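Local structure of transcriptional regulator (Bacillus halodurans, 1Z4E) at residues Met21-Val26 with Glu32-Pro37; Val72-Tyr77 with Arg117-Ile122; Gln105-Ala110 with Leu140-Ser145. The protein probably acts as an acyltransferase of the GNAT fold, transferring an acyl group other than an aminoacyl group. All coordinates share one frame; numbering follows the deposited sequence.

Interaction 1. Residues Met21-Val26 with Glu32-Pro37; sequences MLADDV and ERYEKP
Ala-23, on the last turn of helix 15-24, packs against Tyr-34 and Glu-32 of the loop that follows the helix. Ala-23 CB lies 3.4 Å from CB of Tyr-34, a close approach for two saturated carbons, while Ala-23 CA stands 3.7 Å from CB of Glu-32. These contacts, with the 4.0 Å between the CB atoms of Ala-23 and Glu-32, form the tight part of the interface. The methylene carbons of Glu-32 extend the packing back along the helix: Glu-32 CG rests 3.8 Å from CB of Leu-22 and 3.7 Å from the carbonyl O of Leu-22. A bend at chi2 (-59°) folds the Glu-32 side chain over the helix end, and its carboxylate carbon CD still lies 4.1 Å from Leu-22 CB.

Beyond Tyr-34 CB the contact loosens. With CG anti to the backbone N (chi1 174°), the ring swings away from Ala-23; it meets His-20, just under a turn before Ala-23, edge-to-face, and its hydroxyl bonds to Glu-16, about two turns before. The loop past Tyr-34 is exposed, with Lys-36 against Glu-16.

The carboxylate of Glu-32 finds its partners outside the two segments: OE1 bonds to Tyr-42 OH, and the backbone amides of Tyr-80 and Gln-81 of the second subunit bond to OE2 and OE1 respectively. The contact between the segments is thus van der Waals packing, mostly of aliphatic carbons, with the Leu-22 carbonyl O against Glu-32 CG, whereas the polar ends of Glu-32 and Tyr-34 tie the loop to helix 40-51, the dimer interface and the preceding helix.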
loop_
_atom_site.group_PDB
_atom_site.type_symbol
_atom_site.label_atom_id
_atom_site.label_comp_id
_atom_site.label_asym_id
_atom_site.label_seq_id
_atom_site.Cartn_x
_atom_site.Cartn_y
_atom_site.Cartn_z
ATOM N N MET A 21 -17.706 13.514 -1.245
ATOM C CA MET A 21 -16.425 14.042 -1.720
ATOM C C MET A 21 -15.793 13.049 -2.699
ATOM O O MET A 21 -15.272 13.438 -3.748
ATOM C CB MET A 21 -15.482 14.308 -0.530
ATOM C CG MET A 21 -14.230 15.156 -0.865
ATOM S SD MET A 21 -13.271 15.722 0.593
ATOM C CE MET A 21 -14.445 16.785 1.386
ATOM N N LEU A 22 -15.849 11.764 -2.368
ATOM C CA LEU A 22 -15.289 10.738 -3.245
ATOM C C LEU A 22 -15.985 10.724 -4.608
ATOM O O LEU A 22 -15.328 10.680 -5.652
ATOM C CB LEU A 22 -15.413 9.353 -2.604
ATOM C CG LEU A 22 -14.556 9.072 -1.366
ATOM C CD1 LEU A 22 -14.883 7.679 -0.818
ATOM C CD2 LEU A 22 -13.079 9.174 -1.734
ATOM N N ALA A 23 -17.313 10.777 -4.591
ATOM C CA ALA A 23 -18.104 10.746 -5.818
ATOM C C ALA A 23 -17.963 12.015 -6.647
ATOM O O ALA A 23 -18.170 11.996 -7.861
ATOM C CB ALA A 23 -19.573 10.513 -5.484
ATOM N N ASP A 24 -17.615 13.116 -5.989
ATOM C CA ASP A 24 -17.453 14.399 -6.663
ATOM C C ASP A 24 -16.091 14.546 -7.342
ATOM O O ASP A 24 -15.889 15.454 -8.152
ATOM C CB ASP A 24 -17.639 15.540 -5.667
ATOM C CG ASP A 24 -18.661 16.555 -6.134
ATOM O OD1 ASP A 24 -19.857 16.192 -6.234
ATOM O OD2 ASP A 24 -18.266 17.710 -6.406
ATOM N N ASP A 25 -15.160 13.658 -7.006
ATOM C CA ASP A 25 -13.824 13.697 -7.592
ATOM C C ASP A 25 -13.869 13.474 -9.105
ATOM O O ASP A 25 -14.644 12.653 -9.604
ATOM C CB ASP A 25 -12.935 12.630 -6.951
ATOM C CG ASP A 25 -11.530 12.636 -7.512
ATOM O OD1 ASP A 25 -10.780 13.589 -7.214
ATOM O OD2 ASP A 25 -11.182 11.699 -8.261
ATOM N N VAL A 26 -13.022 14.193 -9.833
ATOM C CA VAL A 26 -12.982 14.068 -11.287
ATOM C C VAL A 26 -12.828 12.615 -11.735
ATOM O O VAL A 26 -13.395 12.214 -12.752
ATOM C CB VAL A 26 -11.829 14.900 -11.886
ATOM C CG1 VAL A 26 -11.851 14.805 -13.407
ATOM C CG2 VAL A 26 -11.956 16.345 -11.440
ATOM N N GLU A 32 -17.273 5.777 -7.962
ATOM C CA GLU A 32 -18.076 5.809 -6.747
ATOM C C GLU A 32 -19.580 5.833 -6.998
ATOM O O GLU A 32 -20.038 5.973 -8.132
ATOM C CB GLU A 32 -17.680 7.021 -5.900
ATOM C CG GLU A 32 -16.191 7.120 -5.605
ATOM C CD GLU A 32 -15.644 5.904 -4.868
ATOM O OE1 GLU A 32 -16.428 5.165 -4.233
ATOM O OE2 GLU A 32 -14.421 5.691 -4.912
ATOM N N ARG A 33 -20.347 5.690 -5.924
ATOM C CA ARG A 33 -21.798 5.708 -6.025
ATOM C C ARG A 33 -22.372 6.477 -4.846
ATOM O O ARG A 33 -22.611 5.914 -3.779
ATOM C CB ARG A 33 -22.353 4.283 -6.028
ATOM C CG ARG A 33 -23.861 4.200 -6.238
ATOM C CD ARG A 33 -24.376 2.786 -5.996
ATOM N NE ARG A 33 -23.609 1.791 -6.742
ATOM C CZ ARG A 33 -23.513 1.754 -8.068
ATOM N NH1 ARG A 33 -24.141 2.659 -8.807
ATOM N NH2 ARG A 33 -22.781 0.814 -8.657
ATOM N N TYR A 34 -22.577 7.773 -5.033
ATOM C CA TYR A 34 -23.146 8.583 -3.974
ATOM C C TYR A 34 -24.660 8.617 -4.119
ATOM O O TYR A 34 -25.183 8.899 -5.197
ATOM C CB TYR A 34 -22.629 10.017 -4.028
ATOM C CG TYR A 34 -23.316 10.918 -3.020
ATOM C CD1 TYR A 34 -23.028 10.822 -1.657
ATOM C CD2 TYR A 34 -24.275 11.847 -3.427
ATOM C CE1 TYR A 34 -23.679 11.635 -0.722
ATOM C CE2 TYR A 34 -24.931 12.660 -2.503
ATOM C CZ TYR A 34 -24.627 12.550 -1.154
ATOM O OH TYR A 34 -25.265 13.359 -0.242
ATOM N N GLU A 35 -25.355 8.314 -3.031
ATOM C CA GLU A 35 -26.805 8.362 -3.015
ATOM C C GLU A 35 -27.282 8.290 -1.568
ATOM O O GLU A 35 -26.499 7.985 -0.662
ATOM C CB GLU A 35 -27.395 7.226 -3.861
ATOM C CG GLU A 35 -27.122 5.820 -3.371
ATOM C CD GLU A 35 -27.400 4.778 -4.446
ATOM O OE1 GLU A 35 -27.612 3.598 -4.099
ATOM O OE2 GLU A 35 -27.391 5.139 -5.645
ATOM N N LYS A 36 -28.552 8.619 -1.355
ATOM C CA LYS A 36 -29.153 8.584 -0.031
ATOM C C LYS A 36 -30.364 7.664 -0.109
ATOM O O LYS A 36 -31.271 7.893 -0.909
ATOM C CB LYS A 36 -29.615 9.980 0.392
ATOM C CG LYS A 36 -28.537 11.041 0.392
ATOM C CD LYS A 36 -29.134 12.393 0.748
ATOM C CE LYS A 36 -28.087 13.481 0.744
ATOM N NZ LYS A 36 -28.639 14.777 1.215
ATOM N N PRO A 37 -30.393 6.604 0.713
ATOM C CA PRO A 37 -29.368 6.230 1.694
ATOM C C PRO A 37 -28.043 5.809 1.052
ATOM O O PRO A 37 -27.997 5.438 -0.118
ATOM C CB PRO A 37 -30.030 5.087 2.454
ATOM C CG PRO A 37 -30.852 4.427 1.379
ATOM C CD PRO A 37 -31.486 5.616 0.698
#

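Interaction 2. Residues Val72-Tyr77 with Arg117-Ile122; sequences VTFTPY and RGCHLI
The CA atoms of Phe-74, on strand 65-76, and Cys-119 stand 7.4 Å apart, at the point where the chain has left helix 102-116 through a Schellman motif at Gly-118 and enters strand 119-127. Phe-74 carries the contact. Arg-117 lays its aliphatic part over one face of the ring: Arg-117 CG stands 3.8 Å from the Phe-74 ring centroid and only 4° off the normal, a CH-pi contact centred on the ring. A bend at chi2 (-63°) carries the rest of the arginine across the phenyl group, and Arg-117 NH1 comes to 3.1 Å from Phe-74 CD2. The guanidinium does not stack flat, since its plane is turned 48° from that of the ring; Phe-74 CE2 lies over one of its faces, offset toward the rim. Its charge is matched elsewhere, NH2 forming a salt bridge with Glu-56.

Cys-119 approaches the same ring from its edge. Cys-119 SG lies 3.7 Å from Phe-74 CD1, near the ring plane, in a sulfur-aromatic contact. Ala-114 of helix 102-116 touches both Phe-74 and Cys-119, continuing the apolar layer. An alanine in place of Phe-74 would probably open a gap beneath that helix and leave the arginine methylenes and the cysteine sulfur without the surface they pack on.

The arrangement is that of a GNAT fold, in which a helix packs on the central mixed sheet and leads through a short turn into the strand parallel to strand 84-93, completing a beta-alpha-beta crossover.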
loop_
_atom_site.group_PDB
_atom_site.type_symbol
_atom_site.label_atom_id
_atom_site.label_comp_id
_atom_site.label_asym_id
_atom_site.label_seq_id
_atom_site.Cartn_x
_atom_site.Cartn_y
_atom_site.Cartn_z
ATOM N N VAL A 72 -5.095 6.273 5.796
ATOM C CA VAL A 72 -3.698 5.956 6.025
ATOM C C VAL A 72 -3.635 4.592 6.703
ATOM O O VAL A 72 -4.430 4.294 7.605
ATOM C CB VAL A 72 -3.007 7.047 6.880
ATOM C CG1 VAL A 72 -3.644 7.118 8.262
ATOM C CG2 VAL A 72 -1.506 6.764 6.979
ATOM N N THR A 73 -2.715 3.754 6.232
ATOM C CA THR A 73 -2.542 2.404 6.759
ATOM C C THR A 73 -1.090 2.200 7.190
ATOM O O THR A 73 -0.160 2.494 6.431
ATOM C CB THR A 73 -2.891 1.351 5.690
ATOM O OG1 THR A 73 -1.885 1.359 4.670
ATOM C CG2 THR A 73 -4.219 1.671 5.041
ATOM N N PHE A 74 -0.906 1.699 8.410
ATOM C CA PHE A 74 0.419 1.455 8.975
ATOM C C PHE A 74 0.632 -0.047 8.922
ATOM O O PHE A 74 -0.135 -0.804 9.515
ATOM C CB PHE A 74 0.457 1.954 10.419
ATOM C CG PHE A 74 -0.023 3.365 10.572
ATOM C CD1 PHE A 74 0.749 4.430 10.127
ATOM C CD2 PHE A 74 -1.271 3.628 11.134
ATOM C CE1 PHE A 74 0.284 5.745 10.233
ATOM C CE2 PHE A 74 -1.745 4.932 11.246
ATOM C CZ PHE A 74 -0.969 5.993 10.795
ATOM N N THR A 75 1.679 -0.472 8.225
ATOM C CA THR A 75 1.936 -1.900 8.025
ATOM C C THR A 75 3.401 -2.314 8.201
ATOM O O THR A 75 4.307 -1.585 7.814
ATOM C CB THR A 75 1.509 -2.291 6.581
ATOM O OG1 THR A 75 0.177 -1.820 6.340
ATOM C CG2 THR A 75 1.560 -3.810 6.370
ATOM N N PRO A 76 3.645 -3.495 8.802
ATOM C CA PRO A 76 5.024 -3.962 8.987
ATOM C C PRO A 76 5.479 -4.713 7.735
ATOM O O PRO A 76 4.676 -5.370 7.075
ATOM C CB PRO A 76 4.918 -4.889 10.194
ATOM C CG PRO A 76 3.540 -5.489 10.028
ATOM C CD PRO A 76 2.707 -4.279 9.633
ATOM N N TYR A 77 6.764 -4.601 7.416
ATOM C CA TYR A 77 7.364 -5.274 6.271
ATOM C C TYR A 77 8.735 -5.777 6.730
ATOM O O TYR A 77 9.256 -5.314 7.745
ATOM C CB TYR A 77 7.563 -4.292 5.109
ATOM C CG TYR A 77 6.289 -3.677 4.576
ATOM C CD1 TYR A 77 5.581 -4.269 3.528
ATOM C CD2 TYR A 77 5.792 -2.501 5.123
ATOM C CE1 TYR A 77 4.396 -3.685 3.036
ATOM C CE2 TYR A 77 4.630 -1.920 4.653
ATOM C CZ TYR A 77 3.937 -2.505 3.613
ATOM O OH TYR A 77 2.801 -1.880 3.154
ATOM N N ARG A 117 3.851 6.475 14.983
ATOM C CA ARG A 117 3.641 5.028 14.960
ATOM C C ARG A 117 4.932 4.249 14.735
ATOM O O ARG A 117 4.923 3.019 14.724
ATOM C CB ARG A 117 2.652 4.640 13.856
ATOM C CG ARG A 117 1.247 5.162 14.036
ATOM C CD ARG A 117 0.587 4.608 15.285
ATOM N NE ARG A 117 -0.761 5.145 15.425
ATOM C CZ ARG A 117 -1.856 4.590 14.916
ATOM N NH1 ARG A 117 -1.788 3.455 14.231
ATOM N NH2 ARG A 117 -3.026 5.188 15.078
ATOM N N GLY A 118 6.037 4.955 14.533
ATOM C CA GLY A 118 7.302 4.275 14.321
ATOM C C GLY A 118 7.593 3.858 12.886
ATOM O O GLY A 118 8.457 3.010 12.651
ATOM N N CYS A 119 6.876 4.438 11.924
ATOM C CA CYS A 119 7.096 4.122 10.512
ATOM C C CYS A 119 8.381 4.787 10.034
ATOM O O CYS A 119 8.698 5.898 10.455
ATOM C CB CYS A 119 5.927 4.633 9.667
ATOM S SG CYS A 119 4.382 3.802 10.017
ATOM N N HIS A 120 9.121 4.117 9.155
ATOM C CA HIS A 120 10.357 4.698 8.656
ATOM C C HIS A 120 10.203 5.332 7.279
ATOM O O HIS A 120 11.112 5.996 6.780
ATOM C CB HIS A 120 11.474 3.656 8.665
ATOM C CG HIS A 120 11.848 3.207 10.044
ATOM N ND1 HIS A 120 11.700 4.016 11.150
ATOM C CD2 HIS A 120 12.370 2.043 10.498
ATOM C CE1 HIS A 120 12.115 3.371 12.225
ATOM N NE2 HIS A 120 12.527 2.171 11.856
ATOM N N LEU A 121 9.052 5.128 6.660
ATOM C CA LEU A 121 8.797 5.758 5.377
ATOM C C LEU A 121 7.300 5.864 5.137
ATOM O O LEU A 121 6.502 5.116 5.708
ATOM C CB LEU A 121 9.493 5.005 4.236
ATOM C CG LEU A 121 9.010 3.675 3.672
ATOM C CD1 LEU A 121 7.724 3.882 2.889
ATOM C CD2 LEU A 121 10.087 3.116 2.749
ATOM N N ILE A 122 6.918 6.840 4.332
ATOM C CA ILE A 122 5.521 7.015 4.009
ATOM C C ILE A 122 5.462 6.946 2.489
ATOM O O ILE A 122 6.395 7.379 1.802
ATOM C CB ILE A 122 4.979 8.354 4.598
ATOM C CG1 ILE A 122 3.486 8.485 4.307
ATOM C CG2 ILE A 122 5.761 9.524 4.064
ATOM C CD1 ILE A 122 2.783 9.461 5.237
#

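Interaction 3. Residues Gln105-Ala110 with Leu140-Ser145; sequences QLVCWA and LGFKAS
Leu-140 reaches from the end of helix 133-140 to Val-107 and Cys-108 on helix 102-116, with its two methyl groups dividing the work. CB meets neither residue closely, and nor does CG, set anti to the carbonyl carbon and beside the backbone N (chi1 -77°), a turn that aims the fork at the helix. The methyls alone touch: Leu-140 CD1 comes to 3.7 Å from Val-107 CG1 and 4.0 Å from Val-107 CB, while Leu-140 CD2 packs 3.8 Å from Cys-108 SG.

Val-107 CG1 also serves a second neighbour. Near the plane of the Phe-142 ring, at its edge, Val-107 CG1 lies 4.2 Å from Phe-142 CE2, a looser contact than the one with Leu-140. One valine methyl therefore bridges two residues that stand on either side of Gly-141. That glycine, with positive phi, ends helix 133-140 in a Schellman motif and lets the chain turn into strand 143-152.

The packing continues inward: Val-107 also touches Ile-88 and Val-91 of strand 84-93, and Phe-142 touches Leu-124 of strand 119-127. Phe-142 also packs on Met-151 of the second subunit, and Lys-143 pairs in an antiparallel ladder with a strand of that subunit. Helix 102-116 follows strand 84-93 in the beta-alpha-beta unit of the GNAT fold; in relatives the acyl-CoA pyrophosphate is usually bound at the loop before this helix and its N-terminal end, and the present contact lies further along it.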
loop_
_atom_site.group_PDB
_atom_site.type_symbol
_atom_site.label_atom_id
_atom_site.label_comp_id
_atom_site.label_asym_id
_atom_site.label_seq_id
_atom_site.Cartn_x
_atom_site.Cartn_y
_atom_site.Cartn_z
ATOM N N GLN A 105 -1.898 20.427 4.860
ATOM C CA GLN A 105 -2.068 20.230 6.297
ATOM C C GLN A 105 -2.476 18.794 6.615
ATOM O O GLN A 105 -1.961 18.185 7.545
ATOM C CB GLN A 105 -3.138 21.169 6.856
ATOM C CG GLN A 105 -2.717 22.615 6.946
ATOM C CD GLN A 105 -3.831 23.498 7.466
ATOM O OE1 GLN A 105 -4.259 23.365 8.610
ATOM N NE2 GLN A 105 -4.313 24.401 6.620
ATOM N N LEU A 106 -3.409 18.260 5.837
ATOM C CA LEU A 106 -3.887 16.902 6.058
ATOM C C LEU A 106 -2.768 15.868 5.895
ATOM O O LEU A 106 -2.616 14.968 6.724
ATOM C CB LEU A 106 -5.048 16.610 5.095
ATOM C CG LEU A 106 -5.915 15.376 5.323
ATOM C CD1 LEU A 106 -6.501 15.385 6.740
ATOM C CD2 LEU A 106 -7.031 15.368 4.277
ATOM N N VAL A 107 -1.978 15.994 4.834
ATOM C CA VAL A 107 -0.888 15.054 4.602
ATOM C C VAL A 107 0.223 15.221 5.647
ATOM O O VAL A 107 0.782 14.238 6.128
ATOM C CB VAL A 107 -0.298 15.225 3.185
ATOM C CG1 VAL A 107 0.917 14.327 3.004
ATOM C CG2 VAL A 107 -1.358 14.899 2.155
ATOM N N CYS A 108 0.544 16.462 6.001
ATOM C CA CYS A 108 1.576 16.693 7.009
ATOM C C CYS A 108 1.146 16.075 8.342
ATOM O O CYS A 108 1.961 15.506 9.067
ATOM C CB CYS A 108 1.829 18.195 7.176
ATOM S SG CYS A 108 2.756 18.919 5.790
ATOM N N TRP A 109 -0.143 16.176 8.652
ATOM C CA TRP A 109 -0.685 15.613 9.887
ATOM C C TRP A 109 -0.515 14.094 9.856
ATOM O O TRP A 109 -0.078 13.474 10.835
ATOM C CB TRP A 109 -2.172 15.958 10.001
ATOM C CG TRP A 109 -2.774 15.673 11.342
ATOM C CD1 TRP A 109 -2.877 16.536 12.396
ATOM C CD2 TRP A 109 -3.390 14.451 11.763
ATOM N NE1 TRP A 109 -3.528 15.927 13.445
ATOM C CE2 TRP A 109 -3.853 14.648 13.081
ATOM C CE3 TRP A 109 -3.599 13.208 11.152
ATOM C CZ2 TRP A 109 -4.514 13.646 13.801
ATOM C CZ3 TRP A 109 -4.257 12.213 11.867
ATOM C CH2 TRP A 109 -4.707 12.441 13.178
ATOM N N ALA A 110 -0.860 13.497 8.720
ATOM C CA ALA A 110 -0.746 12.052 8.541
ATOM C C ALA A 110 0.707 11.599 8.653
ATOM O O ALA A 110 0.989 10.539 9.209
ATOM C CB ALA A 110 -1.319 11.647 7.183
ATOM N N LEU A 140 6.173 18.486 -1.026
ATOM C CA LEU A 140 6.194 18.028 0.368
ATOM C C LEU A 140 7.501 17.291 0.680
ATOM O O LEU A 140 7.886 17.141 1.838
ATOM C CB LEU A 140 5.002 17.108 0.642
ATOM C CG LEU A 140 3.663 17.824 0.835
ATOM C CD1 LEU A 140 2.525 16.820 0.845
ATOM C CD2 LEU A 140 3.709 18.620 2.141
ATOM N N GLY A 141 8.185 16.833 -0.359
ATOM C CA GLY A 141 9.432 16.129 -0.133
ATOM C C GLY A 141 9.375 14.686 -0.584
ATOM O O GLY A 141 10.324 13.929 -0.370
ATOM N N PHE A 142 8.263 14.294 -1.197
ATOM C CA PHE A 142 8.127 12.933 -1.705
ATOM C C PHE A 142 8.900 12.834 -3.014
ATOM O O PHE A 142 9.051 13.826 -3.738
ATOM C CB PHE A 142 6.661 12.594 -1.999
ATOM C CG PHE A 142 5.847 12.247 -0.784
ATOM C CD1 PHE A 142 5.766 10.927 -0.338
ATOM C CD2 PHE A 142 5.128 13.229 -0.109
ATOM C CE1 PHE A 142 4.976 10.591 0.766
ATOM C CE2 PHE A 142 4.331 12.901 1.001
ATOM C CZ PHE A 142 4.259 11.577 1.434
ATOM N N LYS A 143 9.373 11.633 -3.321
ATOM C CA LYS A 143 10.097 11.381 -4.560
ATOM C C LYS A 143 9.311 10.359 -5.388
ATOM O O LYS A 143 8.885 9.332 -4.861
ATOM C CB LYS A 143 11.497 10.824 -4.263
ATOM C CG LYS A 143 12.266 10.404 -5.514
ATOM C CD LYS A 143 13.651 9.852 -5.185
ATOM C CE LYS A 143 14.598 10.942 -4.687
ATOM N NZ LYS A 143 14.884 11.983 -5.726
ATOM N N ALA A 144 9.126 10.642 -6.677
ATOM C CA ALA A 144 8.403 9.738 -7.567
ATOM C C ALA A 144 9.391 8.692 -8.096
ATOM O O ALA A 144 9.692 8.626 -9.289
ATOM C CB ALA A 144 7.787 10.527 -8.715
ATOM N N SER A 145 9.878 7.868 -7.178
ATOM C CA SER A 145 10.861 6.840 -7.474
ATOM C C SER A 145 10.312 5.554 -8.081
ATOM O O SER A 145 11.057 4.801 -8.711
ATOM C CB SER A 145 11.608 6.495 -6.186
ATOM O OG SER A 145 10.686 6.074 -5.185
#

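Interactions 2 and 3 are neighbours, their centres 14 Å apart, and they meet directly where Ile-122 CG2 packs 3.6 Å from Phe-142 CE1. Helix 102-116 carries segment 105-110 of interaction 3, and strand 119-127, next in the chain, takes up the end of segment 117-122 of interaction 2; the four segments of the pair alternate along the chain. Interaction 1 lies across the chain's centre from both, with its centre 29 Å from that of interaction 2 and 25 Å from that of interaction 3; its nearest atoms are about 11 and 7 Å away. The three contacts belong to one GNAT domain, and each also touches the second subunit.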